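PDB 4M8R: hypothetical protein from Bacteroides caccae, which is of unknown function but joins an N-terminal Ig-like domain to a WD40-like, probably beta-propeller, domain. Local coordinates for residues F38-L52 with P82-R96. Sequence-based numbering, arbitrary orientation.
With PO4 (phosphate ion), chain C; PO4 (phosphate ion), chain D.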
loop_
_atom_site.group_PDB
_atom_site.type_symbol
_atom_site.label_atom_id
_atom_site.label_comp_id
_atom_site.label_asym_id
_atom_site.label_seq_id
_atom_site.Cartn_x
_atom_site.Cartn_y
_atom_site.Cartn_z
ATOM N N PHE A 38 20.359 25.947 -32.349
ATOM C CA PHE A 38 20.743 25.026 -31.281
ATOM C C PHE A 38 22.119 25.383 -30.737
ATOM O O PHE A 38 22.935 25.990 -31.438
ATOM C CB PHE A 38 20.720 23.579 -31.770
ATOM C CG PHE A 38 19.340 23.075 -32.072
ATOM C CD1 PHE A 38 18.545 22.543 -31.065
ATOM C CD2 PHE A 38 18.830 23.144 -33.358
ATOM C CE1 PHE A 38 17.270 22.082 -31.343
ATOM C CE2 PHE A 38 17.558 22.683 -33.638
ATOM C CZ PHE A 38 16.776 22.153 -32.634
ATOM N N GLN A 39 22.367 25.005 -29.483
ATOM C CA GLN A 39 23.600 25.370 -28.790
ATOM C C GLN A 39 24.186 24.181 -28.043
ATOM O O GLN A 39 23.464 23.257 -27.671
ATOM C CB GLN A 39 23.335 26.509 -27.812
ATOM C CG GLN A 39 22.746 27.751 -28.461
ATOM C CD GLN A 39 22.758 28.966 -27.547
ATOM O OE1 GLN A 39 23.176 28.890 -26.392
ATOM N NE2 GLN A 39 22.303 30.100 -28.069
ATOM N N GLU A 40 25.502 24.209 -27.833
ATOM C CA GLU A 40 26.179 23.187 -27.036
ATOM C C GLU A 40 25.558 23.176 -25.650
ATOM O O GLU A 40 25.434 24.222 -25.010
ATOM C CB GLU A 40 27.673 23.489 -26.890
ATOM C CG GLU A 40 28.499 23.376 -28.163
ATOM C CD GLU A 40 29.901 23.949 -27.997
ATOM O OE1 GLU A 40 30.522 23.725 -26.931
ATOM O OE2 GLU A 40 30.387 24.625 -28.931
ATOM N N GLY A 41 25.153 22.000 -25.198
ATOM C CA GLY A 41 24.579 21.865 -23.868
ATOM C C GLY A 41 23.064 21.857 -23.844
ATOM O O GLY A 41 22.478 21.557 -22.807
ATOM N N ASP A 42 22.423 22.194 -24.965
ATOM C CA ASP A 42 20.973 22.050 -25.082
ATOM C C ASP A 42 20.600 20.610 -24.772
ATOM O O ASP A 42 21.271 19.680 -25.224
ATOM C CB ASP A 42 20.472 22.418 -26.484
ATOM C CG ASP A 42 20.406 23.920 -26.712
ATOM O OD1 ASP A 42 20.881 24.685 -25.851
ATOM O OD2 ASP A 42 19.884 24.346 -27.767
ATOM N N GLN A 43 19.552 20.433 -23.972
ATOM C CA GLN A 43 19.049 19.108 -23.644
ATOM C C GLN A 43 17.629 18.961 -24.181
ATOM O O GLN A 43 17.027 19.929 -24.656
ATOM C CB GLN A 43 19.110 18.871 -22.136
ATOM C CG GLN A 43 20.511 19.079 -21.559
ATOM C CD GLN A 43 20.696 18.515 -20.155
ATOM O OE1 GLN A 43 19.944 17.648 -19.708
ATOM N NE2 GLN A 43 21.714 19.005 -19.455
ATOM N N VAL A 44 17.115 17.740 -24.136
ATOM C CA VAL A 44 15.776 17.460 -24.613
ATOM C C VAL A 44 15.022 16.684 -23.541
ATOM O O VAL A 44 15.539 15.710 -22.995
ATOM C CB VAL A 44 15.818 16.662 -25.930
ATOM C CG1 VAL A 44 14.416 16.288 -26.385
ATOM C CG2 VAL A 44 16.531 17.465 -27.016
ATOM N N ASP A 45 13.800 17.133 -23.253
ATOM C CA ASP A 45 12.940 16.532 -22.229
ATOM C C ASP A 45 11.682 15.941 -22.849
ATOM O O ASP A 45 11.155 16.468 -23.828
ATOM C CB ASP A 45 12.495 17.592 -21.216
ATOM C CG ASP A 45 13.562 17.931 -20.206
ATOM O OD1 ASP A 45 14.268 17.009 -19.729
ATOM O OD2 ASP A 45 13.677 19.128 -19.873
ATOM N N PHE A 46 11.199 14.861 -22.239
ATOM C CA PHE A 46 9.934 14.243 -22.604
ATOM C C PHE A 46 8.916 14.473 -21.501
ATOM O O PHE A 46 9.268 14.438 -20.321
ATOM C CB PHE A 46 10.091 12.730 -22.712
ATOM C CG PHE A 46 10.961 12.266 -23.840
ATOM C CD1 PHE A 46 10.769 12.734 -25.131
ATOM C CD2 PHE A 46 11.926 11.291 -23.617
ATOM C CE1 PHE A 46 11.551 12.264 -26.175
ATOM C CE2 PHE A 46 12.711 10.823 -24.653
ATOM C CZ PHE A 46 12.525 11.310 -25.934
ATOM N N ASP A 47 7.660 14.687 -21.888
ATOM C CA ASP A 47 6.526 14.555 -20.976
ATOM C C ASP A 47 5.598 13.477 -21.541
ATOM O O ASP A 47 5.247 13.513 -22.715
ATOM C CB ASP A 47 5.768 15.883 -20.825
ATOM C CG ASP A 47 6.442 16.857 -19.836
ATOM O OD1 ASP A 47 7.539 16.563 -19.303
ATOM O OD2 ASP A 47 5.859 17.935 -19.582
ATOM N N PHE A 48 5.207 12.524 -20.699
ATOM C CA PHE A 48 4.373 11.395 -21.112
ATOM C C PHE A 48 2.963 11.513 -20.543
ATOM O O PHE A 48 2.786 11.906 -19.389
ATOM C CB PHE A 48 4.983 10.077 -20.617
ATOM C CG PHE A 48 6.348 9.781 -21.179
ATOM C CD1 PHE A 48 7.478 10.390 -20.655
ATOM C CD2 PHE A 48 6.504 8.864 -22.200
ATOM C CE1 PHE A 48 8.734 10.107 -21.158
ATOM C CE2 PHE A 48 7.754 8.579 -22.710
ATOM C CZ PHE A 48 8.871 9.206 -22.193
ATOM N N ARG A 49 1.972 11.151 -21.351
ATOM C CA ARG A 49 0.584 11.042 -20.904
ATOM C C ARG A 49 0.000 9.736 -21.426
ATOM O O ARG A 49 0.069 9.474 -22.620
ATOM C CB ARG A 49 -0.235 12.207 -21.438
ATOM C CG ARG A 49 -1.666 12.250 -20.911
ATOM C CD ARG A 49 -2.590 12.975 -21.881
ATOM N NE ARG A 49 -2.773 12.217 -23.119
ATOM C CZ ARG A 49 -3.429 12.659 -24.188
ATOM N NH1 ARG A 49 -3.986 13.868 -24.193
ATOM N NH2 ARG A 49 -3.522 11.888 -25.265
ATOM N N TRP A 50 -0.562 8.918 -20.541
ATOM C CA TRP A 50 -1.116 7.631 -20.956
ATOM C C TRP A 50 -2.423 7.244 -20.264
ATOM O O TRP A 50 -2.721 7.702 -19.169
ATOM C CB TRP A 50 -0.084 6.519 -20.762
ATOM C CG TRP A 50 0.259 6.214 -19.336
ATOM C CD1 TRP A 50 -0.452 5.441 -18.475
ATOM C CD2 TRP A 50 1.423 6.642 -18.623
ATOM N NE1 TRP A 50 0.186 5.371 -17.264
ATOM C CE2 TRP A 50 1.341 6.095 -17.326
ATOM C CE3 TRP A 50 2.530 7.435 -18.954
ATOM C CZ2 TRP A 50 2.321 6.319 -16.348
ATOM C CZ3 TRP A 50 3.508 7.661 -17.978
ATOM C CH2 TRP A 50 3.390 7.101 -16.690
ATOM N N ASP A 51 -3.185 6.384 -20.936
ATOM C CA ASP A 51 -4.409 5.791 -20.397
ATOM C C ASP A 51 -4.300 4.276 -20.524
ATOM O O ASP A 51 -4.322 3.758 -21.636
ATOM C CB ASP A 51 -5.615 6.278 -21.199
ATOM C CG ASP A 51 -5.700 7.786 -21.259
ATOM O OD1 ASP A 51 -6.009 8.394 -20.209
ATOM O OD2 ASP A 51 -5.457 8.360 -22.346
ATOM N N LEU A 52 -4.173 3.566 -19.405
ATOM C CA LEU A 52 -3.981 2.107 -19.449
ATOM C C LEU A 52 -5.207 1.366 -19.993
ATOM O O LEU A 52 -5.073 0.489 -20.852
ATOM C CB LEU A 52 -3.603 1.560 -18.071
ATOM C CG LEU A 52 -2.237 1.980 -17.521
ATOM C CD1 LEU A 52 -1.943 1.268 -16.206
ATOM C CD2 LEU A 52 -1.126 1.699 -18.522
ATOM N N PRO A 82 12.541 6.079 -25.473
ATOM C CA PRO A 82 12.791 5.122 -24.398
ATOM C C PRO A 82 11.828 3.937 -24.316
ATOM O O PRO A 82 10.685 4.009 -24.781
ATOM C CB PRO A 82 12.631 5.977 -23.145
ATOM C CG PRO A 82 11.631 7.008 -23.529
ATOM C CD PRO A 82 11.910 7.315 -24.969
ATOM N N TYR A 83 12.320 2.862 -23.705
ATOM C CA TYR A 83 11.506 1.717 -23.311
ATOM C C TYR A 83 10.907 1.960 -21.931
ATOM O O TYR A 83 11.174 2.984 -21.309
ATOM C CB TYR A 83 12.366 0.445 -23.276
ATOM C CG TYR A 83 12.810 -0.043 -24.636
ATOM C CD1 TYR A 83 13.959 0.458 -25.237
ATOM C CD2 TYR A 83 12.080 -1.013 -25.316
ATOM C CE1 TYR A 83 14.363 0.015 -26.487
ATOM C CE2 TYR A 83 12.478 -1.466 -26.557
ATOM C CZ TYR A 83 13.622 -0.951 -27.139
ATOM O OH TYR A 83 14.007 -1.408 -28.383
ATOM N N ARG A 84 10.083 1.017 -21.481
ATOM C CA ARG A 84 9.570 0.938 -20.103
ATOM C C ARG A 84 8.437 1.905 -19.756
ATOM O O ARG A 84 8.052 2.003 -18.594
ATOM C CB ARG A 84 10.701 1.041 -19.063
ATOM C CG ARG A 84 11.793 0.001 -19.256
ATOM C CD ARG A 84 12.812 0.004 -18.132
ATOM N NE ARG A 84 13.667 -1.180 -18.213
ATOM C CZ ARG A 84 14.704 -1.326 -19.036
ATOM N NH1 ARG A 84 15.064 -0.358 -19.871
ATOM N NH2 ARG A 84 15.391 -2.465 -19.026
ATOM N N LYS A 85 7.881 2.596 -20.743
ATOM C CA LYS A 85 6.646 3.339 -20.519
ATOM C C LYS A 85 5.513 2.646 -21.260
ATOM O O LYS A 85 5.751 1.922 -22.219
ATOM C CB LYS A 85 6.766 4.784 -21.001
ATOM C CG LYS A 85 8.082 5.470 -20.681
ATOM C CD LYS A 85 8.354 5.556 -19.192
ATOM C CE LYS A 85 9.707 6.212 -18.937
ATOM N NZ LYS A 85 10.829 5.530 -19.645
ATOM N N PRO A 86 4.271 2.857 -20.811
ATOM C CA PRO A 86 3.122 2.412 -21.609
ATOM C C PRO A 86 2.957 3.248 -22.867
ATOM O O PRO A 86 3.674 4.243 -23.051
ATOM C CB PRO A 86 1.925 2.617 -20.676
ATOM C CG PRO A 86 2.396 3.570 -19.639
ATOM C CD PRO A 86 3.871 3.362 -19.488
ATOM N N GLU A 87 2.029 2.838 -23.731
ATOM C CA GLU A 87 1.707 3.626 -24.912
ATOM C C GLU A 87 1.335 5.031 -24.472
ATOM O O GLU A 87 0.429 5.204 -23.671
ATOM C CB GLU A 87 0.562 3.007 -25.701
ATOM C CG GLU A 87 0.082 3.874 -26.856
ATOM C CD GLU A 87 -0.946 3.176 -27.714
ATOM O OE1 GLU A 87 -0.683 2.033 -28.140
ATOM O OE2 GLU A 87 -2.008 3.776 -27.980
ATOM N N SER A 88 2.035 6.027 -25.003
ATOM C CA SER A 88 1.939 7.386 -24.487
ATOM C C SER A 88 1.925 8.442 -25.571
ATOM O O SER A 88 2.595 8.310 -26.594
ATOM C CB SER A 88 3.137 7.673 -23.587
ATOM O OG SER A 88 3.107 6.872 -22.428
ATOM N N ARG A 89 1.167 9.499 -25.316
ATOM C CA ARG A 89 1.366 10.775 -25.985
ATOM C C ARG A 89 2.622 11.397 -25.375
ATOM O O ARG A 89 2.662 11.666 -24.168
ATOM C CB ARG A 89 0.163 11.697 -25.759
ATOM C CG ARG A 89 0.408 13.176 -26.030
ATOM C CD ARG A 89 -0.825 13.985 -25.661
ATOM N NE ARG A 89 -0.686 15.421 -25.921
ATOM C CZ ARG A 89 -0.237 16.324 -25.046
ATOM N NH1 ARG A 89 0.142 15.975 -23.819
ATOM N NH2 ARG A 89 -0.171 17.599 -25.407
ATOM N N VAL A 90 3.638 11.610 -26.207
ATOM C CA VAL A 90 4.908 12.160 -25.746
ATOM C C VAL A 90 5.109 13.543 -26.345
ATOM O O VAL A 90 5.125 13.690 -27.568
ATOM C CB VAL A 90 6.090 11.265 -26.151
ATOM C CG1 VAL A 90 7.408 11.858 -25.667
ATOM C CG2 VAL A 90 5.899 9.864 -25.591
ATOM N N GLU A 91 5.260 14.547 -25.485
ATOM C CA GLU A 91 5.606 15.883 -25.936
ATOM C C GLU A 91 7.097 16.092 -25.723
ATOM O O GLU A 91 7.628 15.778 -24.653
ATOM C CB GLU A 91 4.808 16.948 -25.192
ATOM C CG GLU A 91 5.005 18.345 -25.766
ATOM C CD GLU A 91 3.929 19.331 -25.352
ATOM O OE1 GLU A 91 3.129 19.022 -24.437
ATOM O OE2 GLU A 91 3.895 20.433 -25.944
ATOM N N ILE A 92 7.754 16.619 -26.757
ATOM C CA ILE A 92 9.204 16.751 -26.803
ATOM C C ILE A 92 9.588 18.219 -26.664
ATOM O O ILE A 92 9.145 19.058 -27.450
ATOM C CB ILE A 92 9.748 16.183 -28.127
ATOM C CG1 ILE A 92 9.349 14.712 -28.261
ATOM C CG2 ILE A 92 11.262 16.313 -28.203
ATOM C CD1 ILE A 92 9.588 14.133 -29.635
ATOM N N PHE A 93 10.412 18.516 -25.660
ATOM C CA PHE A 93 10.800 19.887 -25.336
ATOM C C PHE A 93 12.296 20.110 -25.499
ATOM O O PHE A 93 13.100 19.284 -25.071
ATOM C CB PHE A 93 10.445 20.203 -23.880
ATOM C CG PHE A 93 8.979 20.163 -23.582
ATOM C CD1 PHE A 93 8.194 21.294 -23.749
ATOM C CD2 PHE A 93 8.386 19.002 -23.111
ATOM C CE1 PHE A 93 6.844 21.262 -23.464
ATOM C CE2 PHE A 93 7.033 18.963 -22.825
ATOM C CZ PHE A 93 6.261 20.094 -23.002
ATOM N N LEU A 94 12.667 21.243 -26.082
ATOM C CA LEU A 94 14.053 21.697 -26.046
ATOM C C LEU A 94 14.298 22.383 -24.706
ATOM O O LEU A 94 13.536 23.261 -24.312
ATOM C CB LEU A 94 14.332 22.683 -27.175
ATOM C CG LEU A 94 15.792 23.120 -27.320
ATOM C CD1 LEU A 94 16.683 21.931 -27.635
ATOM C CD2 LEU A 94 15.919 24.187 -28.397
ATOM N N ASN A 95 15.357 21.976 -24.013
ATOM C CA ASN A 95 15.677 22.508 -22.689
ATOM C C ASN A 95 17.023 23.224 -22.723
ATOM O O ASN A 95 18.065 22.579 -22.825
ATOM C CB ASN A 95 15.690 21.365 -21.659
ATOM C CG ASN A 95 15.940 21.842 -20.237
ATOM O OD1 ASN A 95 15.988 23.041 -19.963
ATOM N ND2 ASN A 95 16.105 20.892 -19.322
ATOM N N ARG A 96 16.989 24.553 -22.661
ATOM C CA ARG A 96 18.202 25.363 -22.596
ATOM C C ARG A 96 18.311 26.000 -21.214
ATOM O O ARG A 96 17.743 27.066 -20.972
ATOM C CB ARG A 96 18.201 26.431 -23.706
ATOM C CG ARG A 96 19.392 27.388 -23.665
ATOM C CD ARG A 96 20.083 27.532 -25.010
ATOM N NE ARG A 96 19.366 28.400 -25.944
ATOM C CZ ARG A 96 19.000 28.081 -27.187
ATOM N NH1 ARG A 96 19.258 26.888 -27.715
ATOM N NH2 ARG A 96 18.362 28.984 -27.919
HETATM P P PO4 C . -5.003 14.163 -27.882
HETATM O O1 PO4 C . -3.649 14.601 -28.408
HETATM O O2 PO4 C . -5.055 12.661 -27.772
HETATM O O3 PO4 C . -5.233 14.757 -26.524
HETATM O O4 PO4 C . -6.085 14.676 -28.794
HETATM P P PO4 D . -1.662 20.271 -27.563
HETATM O O1 PO4 D . -0.492 20.870 -26.819
HETATM O O2 PO4 D . -1.721 18.775 -27.367
HETATM O O3 PO4 D . -2.962 20.866 -27.079
HETATM O O4 PO4 D . -1.460 20.568 -29.025
HETATM O O HOH W 1 -2.120 6.401 -23.746
#
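Val-90 divides its methyls between two rings: CG2 touches Phe-48 CD2 at 3.6 Å, and CG1 packs on Phe-46 CD1 at 3.5 Å. Lys-85 CG lies over the other face of Phe-48, a CH-pi contact 4.2 Å from the centroid, while Ser-88 CB and Pro-82 CG meet the ring edge. Phe-46 lies alongside Ile-92, whose CG1 reaches its edge in plane, and Val-44 CG1 touches Ile-92 CG2. Val-44, Phe-46, Phe-48, Val-90 and Ile-92 share one face of antiparallel strands 43-50 and 88-96, paired by eight backbone hydrogen bonds inside the Ig-like domain; Ile-79 and Leu-108 continue the core. Near one end Pro-86 CG sits 3.3 Å above the five-membered ring of Trp-50. At the other, Arg-96 NH1 forms a salt bridge with Asp-42 OD2 (2.6 Å), the planes nearly coplanar but the hydrogen-bond geometry weak; its guanidinium stacks on the Gln-39 amide, planes 7° apart.

On the opposite face Arg-89 CD lies 3.3 Å over the centre of the Arg-49 guanidinium. Arg-49 NH1 and NH2 grip one phosphate almost straight; Arg-89 NH2 binds a second, at an interface where Arg-213 of a neighbouring subunit joins. These ions, likely from the crystallisation liquor, probably offset two like charges 4.0 Å apart, Arg-49 NH1 to Arg-89 NE.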